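Local coordinates for ribokinase (Cryptococcus neoformans var. grubii serotype A, PDB 6CW5) that phosphorylates D-ribose at its 5-hydroxyl, using ATP and probably a magnesium ion, to give D-ribose 5-phosphate, at the interface of chains A and B. Coordinates in Å, arbitrary orientation; residue numbers count along the deposited sequence, not the author numbering. Chains: chain A/B, Ribokinase.

Contact 1: the interface of chains A and B. Residues chain A 126, 148, 150-151; chain B 126, 148, 150-151.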
ATOM      1  N   LEU A 126       0.218  -9.259  -2.344  1.00 21.82           N
ATOM      2  CA  LEU A 126       0.879  -8.304  -3.201  1.00 22.88           C
ATOM      3  C   LEU A 126       2.137  -8.980  -3.723  1.00 19.59           C
ATOM      4  O   LEU A 126       2.931  -9.528  -2.933  1.00 18.87           O
ATOM      5  CB  LEU A 126       1.226  -7.022  -2.433  1.00 22.50           C
ATOM      6  CG  LEU A 126      -0.006  -6.217  -2.042  1.00 26.07           C
ATOM      7  CD1 LEU A 126       0.407  -5.024  -1.193  1.00 29.48           C
ATOM      8  CD2 LEU A 126      -0.715  -5.765  -3.282  1.00 24.13           C
ATOM      9  N   PRO A 148      -5.680  -4.587   0.617  1.00 17.29           N
ATOM     10  CA  PRO A 148      -4.950  -3.794   1.613  1.00 14.30           C
ATOM     11  C   PRO A 148      -5.179  -2.326   1.350  1.00 18.61           C
ATOM     12  O   PRO A 148      -5.113  -1.880   0.203  1.00 16.22           O
ATOM     13  CB  PRO A 148      -3.473  -4.158   1.374  1.00 18.05           C
ATOM     14  CG  PRO A 148      -3.547  -5.570   0.807  1.00 18.23           C
ATOM     15  CD  PRO A 148      -4.778  -5.542  -0.075  1.00 14.88           C
ATOM     16  N   SER A 150      -3.413   0.271   1.850  1.00 16.51           N
ATOM     17  CA  SER A 150      -2.324   0.989   1.211  1.00 15.07           C
ATOM     18  C   SER A 150      -2.386   0.841  -0.303  1.00 17.26           C
ATOM     19  O   SER A 150      -1.981   1.763  -1.035  1.00 16.08           O
ATOM     20  CB  SER A 150      -0.961   0.522   1.736  1.00 22.78           C
ATOM     21  OG  SER A 150      -0.690  -0.824   1.384  1.00 20.32           O
ATOM     22  N   SER A 151      -2.865  -0.305  -0.791  1.00 16.16           N
ATOM     23  CA  SER A 151      -2.945  -0.513  -2.242  1.00 19.28           C
ATOM     24  C   SER A 151      -4.073   0.322  -2.834  1.00 19.09           C
ATOM     25  O   SER A 151      -3.881   1.037  -3.826  1.00 19.30           O
ATOM     26  CB  SER A 151      -3.114  -2.010  -2.544  1.00 22.52           C
ATOM     27  OG  SER A 151      -3.053  -2.286  -3.949  1.00 21.45           O
TER
ATOM     28  N   LEU B 126       0.696  -8.295   4.688  1.00 21.82           N
ATOM     29  CA  LEU B 126      -0.070  -7.222   5.274  1.00 22.88           C
ATOM     30  C   LEU B 126      -1.260  -7.863   5.972  1.00 19.59           C
ATOM     31  O   LEU B 126      -1.983  -8.676   5.364  1.00 18.87           O
ATOM     32  CB  LEU B 126      -0.536  -6.228   4.202  1.00 22.50           C
ATOM     33  CG  LEU B 126       0.612  -5.432   3.597  1.00 26.07           C
ATOM     34  CD1 LEU B 126       0.091  -4.551   2.471  1.00 29.48           C
ATOM     35  CD2 LEU B 126       1.255  -4.601   4.666  1.00 24.13           C
ATOM     36  N   PRO B 148       6.126  -3.984   0.527  1.00 17.29           N
ATOM     37  CA  PRO B 148       5.333  -3.558  -0.631  1.00 14.30           C
ATOM     38  C   PRO B 148       5.408  -2.057  -0.765  1.00 18.61           C
ATOM     39  O   PRO B 148       5.281  -1.336   0.227  1.00 16.22           O
ATOM     40  CB  PRO B 148       3.898  -3.996  -0.286  1.00 18.05           C
ATOM     41  CG  PRO B 148       4.108  -5.195   0.630  1.00 18.23           C
ATOM     42  CD  PRO B 148       5.317  -4.811   1.457  1.00 14.88           C
ATOM     43  N   SER B 150       3.393   0.124  -1.903  1.00 16.51           N
ATOM     44  CA  SER B 150       2.228   0.870  -1.459  1.00 15.07           C
ATOM     45  C   SER B 150       2.283   1.130   0.040  1.00 17.26           C
ATOM     46  O   SER B 150       1.777   2.165   0.511  1.00 16.08           O
ATOM     47  CB  SER B 150       0.926   0.145  -1.825  1.00 22.78           C
ATOM     48  OG  SER B 150       0.789  -1.083  -1.129  1.00 20.32           O
ATOM     49  N   SER B 151       2.870   0.206   0.804  1.00 16.16           N
ATOM     50  CA  SER B 151       2.952   0.395   2.258  1.00 19.28           C
ATOM     51  C   SER B 151       3.980   1.466   2.595  1.00 19.09           C
ATOM     52  O   SER B 151       3.702   2.392   3.368  1.00 19.30           O
ATOM     53  CB  SER B 151       3.268  -0.946   2.939  1.00 22.52           C
ATOM     54  OG  SER B 151       3.216  -0.849   4.368  1.00 21.45           O
TER
HETATM   55  O   HOH W   1      -0.242   3.755  -0.520  0.50 18.37           O
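A:Ser150 and B:Ser150 face each other in the first turn of helix 149-161 of each chain, both with helical backbone angles, while A:Leu126 and B:Leu126 meet beside them in extended loop conformation. The patch straddles the two-fold axis, and the leucine-proline contact occurs once in each direction.

The two serine hydroxyls hydrogen-bond to each other, A:Ser150 OG to B:Ser150 OG at 2.9 Å. Which one donates is not settled by the structure. In each serine OG sits between the backbone N and the carbonyl carbon (chi1 66°), and this turn aims the hydroxyl at its twin. A water completes the polar half. It joins the main-chain carbonyl oxygens, at 2.7 Å from A:Ser150 O and 2.8 Å from B:Ser150 O. The CB of each serine packs against CA of Ser151 in the partner, 3.9 Å from A:Ser150 CB to B:Ser151 CA.

The apolar half is built by leucine CD1 methyls. With CG anti to the carbonyl carbon (chi1 -69°), CD1 of each leucine turns toward the axis. A:Leu126 CD1 touches B:Leu126 CD1 at 3.7 Å, and the two side chains cross obliquely. Each CD1 also reaches CB of the partner's proline, 3.8 Å from A:Leu126 CD1 to B:Pro148 CB, with leucine and proline at about a right angle.

In the fold, the loop after 3-10 helix 121-124 meets its own copy and the partner's residue before helix 149-161; the two helix starts meet on the axis.

Contact 2: the interface of chains A and B. Residues chain A 177, 179-180; chain B 130-132.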
ATOM      1  N   THR A 177     -11.503   2.343   9.457  1.00 17.08           N
ATOM      2  CA  THR A 177     -11.503   2.856  10.821  1.00 19.65           C
ATOM      3  C   THR A 177     -11.697   4.370  10.785  1.00 16.51           C
ATOM      4  O   THR A 177     -11.421   5.019   9.768  1.00 17.97           O
ATOM      5  CB  THR A 177     -10.208   2.513  11.571  1.00 20.86           C
ATOM      6  OG1 THR A 177      -9.125   3.325  11.078  1.00 16.75           O
ATOM      7  CG2 THR A 177      -9.834   1.047  11.389  1.00 20.14           C
ATOM      8  N   ALA A 179      -9.968   6.749  12.078  1.00 19.30           N
ATOM      9  CA  ALA A 179      -8.729   7.456  11.757  1.00 19.81           C
ATOM     10  C   ALA A 179      -8.382   7.318  10.273  1.00 21.14           C
ATOM     11  O   ALA A 179      -7.935   8.278   9.630  1.00 20.67           O
ATOM     12  CB  ALA A 179      -7.590   6.935  12.643  1.00 18.28           C
ATOM     13  N   GLN A 180      -8.583   6.133   9.709  1.00 16.70           N
ATOM     14  CA  GLN A 180      -8.337   5.971   8.280  1.00 16.37           C
ATOM     15  C   GLN A 180      -9.233   6.887   7.455  1.00 21.58           C
ATOM     16  O   GLN A 180      -8.786   7.465   6.465  1.00 18.15           O
ATOM     17  CB  GLN A 180      -8.566   4.518   7.881  1.00 14.05           C
ATOM     18  CG  GLN A 180      -7.464   3.604   8.387  1.00 18.61           C
ATOM     19  CD  GLN A 180      -7.818   2.137   8.259  1.00 19.53           C
ATOM     20  OE1 GLN A 180      -8.970   1.764   7.962  1.00 17.86           O
ATOM     21  NE2 GLN A 180      -6.816   1.286   8.461  1.00 18.77           N
TER
ATOM     22  N   THR B 130      -6.935  -4.107   7.412  1.00 21.14           N
ATOM     23  CA  THR B 130      -5.846  -3.163   7.546  1.00 17.79           C
ATOM     24  C   THR B 130      -6.104  -2.323   8.786  1.00 20.56           C
ATOM     25  O   THR B 130      -7.148  -1.665   8.869  1.00 20.43           O
ATOM     26  CB  THR B 130      -5.759  -2.265   6.324  1.00 20.58           C
ATOM     27  OG1 THR B 130      -5.557  -3.082   5.168  1.00 20.02           O
ATOM     28  CG2 THR B 130      -4.561  -1.303   6.472  1.00 20.06           C
ATOM     29  N   PRO B 131      -5.224  -2.323   9.767  1.00 21.92           N
ATOM     30  CA  PRO B 131      -5.513  -1.586  10.997  1.00 21.58           C
ATOM     31  C   PRO B 131      -5.094  -0.124  10.874  1.00 18.73           C
ATOM     32  O   PRO B 131      -4.376   0.271   9.951  1.00 20.48           O
ATOM     33  CB  PRO B 131      -4.661  -2.312  12.041  1.00 29.64           C
ATOM     34  CG  PRO B 131      -3.452  -2.762  11.272  1.00 24.21           C
ATOM     35  CD  PRO B 131      -3.943  -3.062   9.839  1.00 23.54           C
ATOM     36  N   THR B 132      -5.603   0.668  11.820  1.00 23.68           N
ATOM     37  CA  THR B 132      -5.079   2.013  12.015  1.00 24.37           C
ATOM     38  C   THR B 132      -3.606   1.898  12.370  1.00 29.34           C
ATOM     39  O   THR B 132      -3.236   1.143  13.278  1.00 32.94           O
ATOM     40  CB  THR B 132      -5.811   2.714  13.157  1.00 21.77           C
ATOM     41  OG1 THR B 132      -7.227   2.743  12.920  1.00 21.87           O
ATOM     42  CG2 THR B 132      -5.281   4.148  13.399  1.00 25.24           C
TER
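This is a mainly polar loop-to-helix interface of the homodimer, and its two-fold copy ties the chains together a second time. On one side stand A:Thr177 and the start of helix 178-183. On the other is the loop segment B:Thr130 to B:Thr132.

The hydroxyls of two threonines meet, A:Thr177 OG1 and B:Thr132 OG1, in a hydrogen bond of 2.7 Å; the structure does not show which hydroxyl donates. The two side chains cross at a slant. A chi1 of -56° puts B:Thr132 OG1 anti to the carbonyl carbon, toward A:Thr177, and leaves B:Thr132 CG2 to pack on the methyl A:Ala179 CB at 3.7 Å.

A:Gln180 reaches across with its amide nitrogen. A:Gln180 NE2 donates to the main-chain oxygen B:Thr130 O at 3.0 Å, fairly straight at 161°. The acceptor lies nearly in the glutamine amide plane, but the donor stands well above the carbonyl plane of B:Thr130. A further bond from A:Gln180 NE2 to B:Pro131 O is weak. The other end of the amide is held within its own chain: A:Gln180 OE1 accepts from A:Thr177 N at 3.0 Å. That bond and the NE2 bond across hold the amide's rotation. A:Gln180 N in turn donates to A:Thr177 OG1 at 3.2 Å, a capping bond with A:Thr177 as N-cap of helix 178-183.

For the protein, the site fastens the B:Thr130 to B:Thr132 loop to the partner's helix and so supports the dimer.

Contact 3: the interface of chains A and B. Residues chain A 126-130; chain B 120, 124, 147-148.
B:Tyr124, at the end of 3-10 helix 121-124, buries 89 Å² against the A:Leu126 to A:Thr130 segment, more than any other residue here. A:Ser128 and A:Leu126 follow with 44 and 43 Å².

A:Ser128 sends its CB over the centre of one face of the tyrosine ring, 3.7 Å from the ring centroid, in a CH-pi contact. The opposite face is covered by B:Pro148 N of the same chain, offset toward the rim, so the ring is sandwiched. A chi1 of 171° swings A:Ser128 OG away from the backbone N toward B:Ala120 CB, and A:Ser128 CB also touches that methyl at 3.6 Å. The carbonyl oxygen of A:Leu126 meets the ring, 3.4 Å from A:Leu126 O to B:Tyr124 CD2, while its CD1 rests on B:Pro148.

The phenol hydroxyl B:Tyr124 OH hydrogen-bonds A:Thr130 OG1 at 2.9 Å, direction undecided. A second bond, from A:Thr130 N, is weak. One water joins this pair to B:Val147 O, lying 2.9 Å from B:Tyr124 OH. Another water links A:Thr130 N to the first. Away from the hydroxyl, at the tyrosine backbone, a further water bridges A:Leu126 N and B:Tyr124 O, 2.7 Å from the latter.

The site clamps the tyrosine under the partner's loop, whose A:Pro129 follows a cis peptide bond, and helps hold the homodimer together.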
ATOM      1  N   LEU A 126       0.218  -9.259  -2.344  1.00 21.82           N
ATOM      2  CA  LEU A 126       0.879  -8.304  -3.201  1.00 22.88           C
ATOM      3  C   LEU A 126       2.137  -8.980  -3.723  1.00 19.59           C
ATOM      4  O   LEU A 126       2.931  -9.528  -2.933  1.00 18.87           O
ATOM      5  CB  LEU A 126       1.226  -7.022  -2.433  1.00 22.50           C
ATOM      6  CG  LEU A 126      -0.006  -6.217  -2.042  1.00 26.07           C
ATOM      7  CD1 LEU A 126       0.407  -5.024  -1.193  1.00 29.48           C
ATOM      8  CD2 LEU A 126      -0.715  -5.765  -3.282  1.00 24.13           C
ATOM      9  N   PRO A 127       2.363  -8.980  -5.029  1.00 21.02           N
ATOM     10  CA  PRO A 127       3.537  -9.675  -5.565  1.00 20.63           C
ATOM     11  C   PRO A 127       4.816  -8.905  -5.309  1.00 21.55           C
ATOM     12  O   PRO A 127       4.831  -7.671  -5.296  1.00 23.17           O
ATOM     13  CB  PRO A 127       3.246  -9.749  -7.072  1.00 23.88           C
ATOM     14  CG  PRO A 127       2.379  -8.542  -7.332  1.00 21.72           C
ATOM     15  CD  PRO A 127       1.484  -8.461  -6.092  1.00 22.43           C
ATOM     16  N   SER A 128       5.921  -9.674  -5.113  1.00 20.10           N
ATOM     17  CA  SER A 128       7.253  -9.102  -5.002  1.00 20.73           C
ATOM     18  C   SER A 128       8.059  -9.409  -6.263  1.00 20.17           C
ATOM     19  O   SER A 128       7.941 -10.509  -6.804  1.00 25.75           O
ATOM     20  CB  SER A 128       7.974  -9.682  -3.772  1.00 22.52           C
ATOM     21  OG  SER A 128       9.348  -9.307  -3.760  1.00 26.12           O
ATOM     22  N   PRO A 129       8.859  -8.462  -6.783  1.00 21.82           N
ATOM     23  CA  PRO A 129       8.909  -7.052  -6.348  1.00 20.02           C
ATOM     24  C   PRO A 129       7.663  -6.340  -6.758  1.00 21.39           C
ATOM     25  O   PRO A 129       6.904  -6.873  -7.568  1.00 22.73           O
ATOM     26  CB  PRO A 129      10.107  -6.498  -7.106  1.00 25.79           C
ATOM     27  CG  PRO A 129      10.073  -7.263  -8.360  1.00 27.26           C
ATOM     28  CD  PRO A 129       9.707  -8.680  -7.958  1.00 27.41           C
ATOM     29  N   THR A 130       7.418  -5.174  -6.173  1.00 21.14           N
ATOM     30  CA  THR A 130       6.240  -4.414  -6.535  1.00 17.79           C
ATOM     31  C   THR A 130       6.428  -3.905  -7.955  1.00 20.56           C
ATOM     32  O   THR A 130       7.400  -3.189  -8.221  1.00 20.43           O
ATOM     33  CB  THR A 130       6.046  -3.241  -5.589  1.00 20.58           C
ATOM     34  OG1 THR A 130       5.912  -3.743  -4.257  1.00 20.02           O
ATOM     35  CG2 THR A 130       4.758  -2.479  -5.967  1.00 20.06           C
TER
ATOM     36  N   ALA B 120      10.869 -12.242  -0.678  1.00 20.69           N
ATOM     37  CA  ALA B 120      10.137 -11.351   0.224  1.00 22.46           C
ATOM     38  C   ALA B 120       9.603 -12.082   1.445  1.00 20.11           C
ATOM     39  O   ALA B 120       9.717 -11.583   2.574  1.00 18.98           O
ATOM     40  CB  ALA B 120       8.975 -10.701  -0.512  1.00 18.80           C
ATOM     41  N   TYR B 124       6.387  -9.122   2.709  1.00 17.10           N
ATOM     42  CA  TYR B 124       5.275  -8.644   1.889  1.00 16.57           C
ATOM     43  C   TYR B 124       3.918  -9.039   2.455  1.00 23.40           C
ATOM     44  O   TYR B 124       2.902  -8.940   1.753  1.00 21.48           O
ATOM     45  CB  TYR B 124       5.411  -9.137   0.437  1.00 17.14           C
ATOM     46  CG  TYR B 124       6.111  -8.141  -0.458  1.00 18.70           C
ATOM     47  CD1 TYR B 124       7.356  -7.628  -0.126  1.00 15.59           C
ATOM     48  CD2 TYR B 124       5.507  -7.698  -1.634  1.00 21.27           C
ATOM     49  CE1 TYR B 124       7.986  -6.701  -0.948  1.00 15.99           C
ATOM     50  CE2 TYR B 124       6.128  -6.786  -2.469  1.00 19.27           C
ATOM     51  CZ  TYR B 124       7.364  -6.297  -2.124  1.00 17.40           C
ATOM     52  OH  TYR B 124       7.975  -5.367  -2.942  1.00 22.10           O
ATOM     53  N   VAL B 147       9.701  -3.927   1.355  1.00 17.35           N
ATOM     54  CA  VAL B 147       8.319  -4.270   1.681  1.00 17.02           C
ATOM     55  C   VAL B 147       7.452  -3.725   0.554  1.00 18.77           C
ATOM     56  O   VAL B 147       7.999  -3.047  -0.342  1.00 18.57           O
ATOM     57  CB  VAL B 147       7.924  -3.721   3.068  1.00 16.78           C
ATOM     58  CG1 VAL B 147       8.940  -4.220   4.094  1.00 19.75           C
ATOM     59  CG2 VAL B 147       7.862  -2.164   3.063  1.00 16.99           C
ATOM     60  N   PRO B 148       6.126  -3.984   0.527  1.00 17.29           N
ATOM     61  CA  PRO B 148       5.333  -3.558  -0.631  1.00 14.30           C
ATOM     62  C   PRO B 148       5.408  -2.057  -0.765  1.00 18.61           C
ATOM     63  O   PRO B 148       5.281  -1.336   0.227  1.00 16.22           O
ATOM     64  CB  PRO B 148       3.898  -3.996  -0.286  1.00 18.05           C
ATOM     65  CG  PRO B 148       4.108  -5.195   0.630  1.00 18.23           C
ATOM     66  CD  PRO B 148       5.317  -4.811   1.457  1.00 14.88           C
TER
HETATM   67  O   HOH W   2       8.514  -2.482  -3.228  1.00 20.90           O
HETATM   68  O   HOH W   3       9.772  -3.790  -5.214  1.00 24.61           O
HETATM   69  O   HOH W   4       1.575 -10.534  -0.009  1.00 29.05           O

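Contact 1 and contact 3 lie about 8 Å apart, between the centres of their C-alpha atoms, and share A:Leu126 and B:Pro148. Contact 2 is about 13 Å from contact 1 and about 21 Å from contact 3. The loop after 3-10 helix 121-124 runs through all three: its Leu126 serves contacts 1 and 3, and its Thr130 serves contacts 2 and 3 in opposite chains. Contact 1 sits on the two-fold axis and contacts 2 and 3 recur across it, probably as one seam. The three centres lie about 20 to 27 Å from A:Asp281, the probable catalytic base, so their role appears to be assembly rather than catalysis.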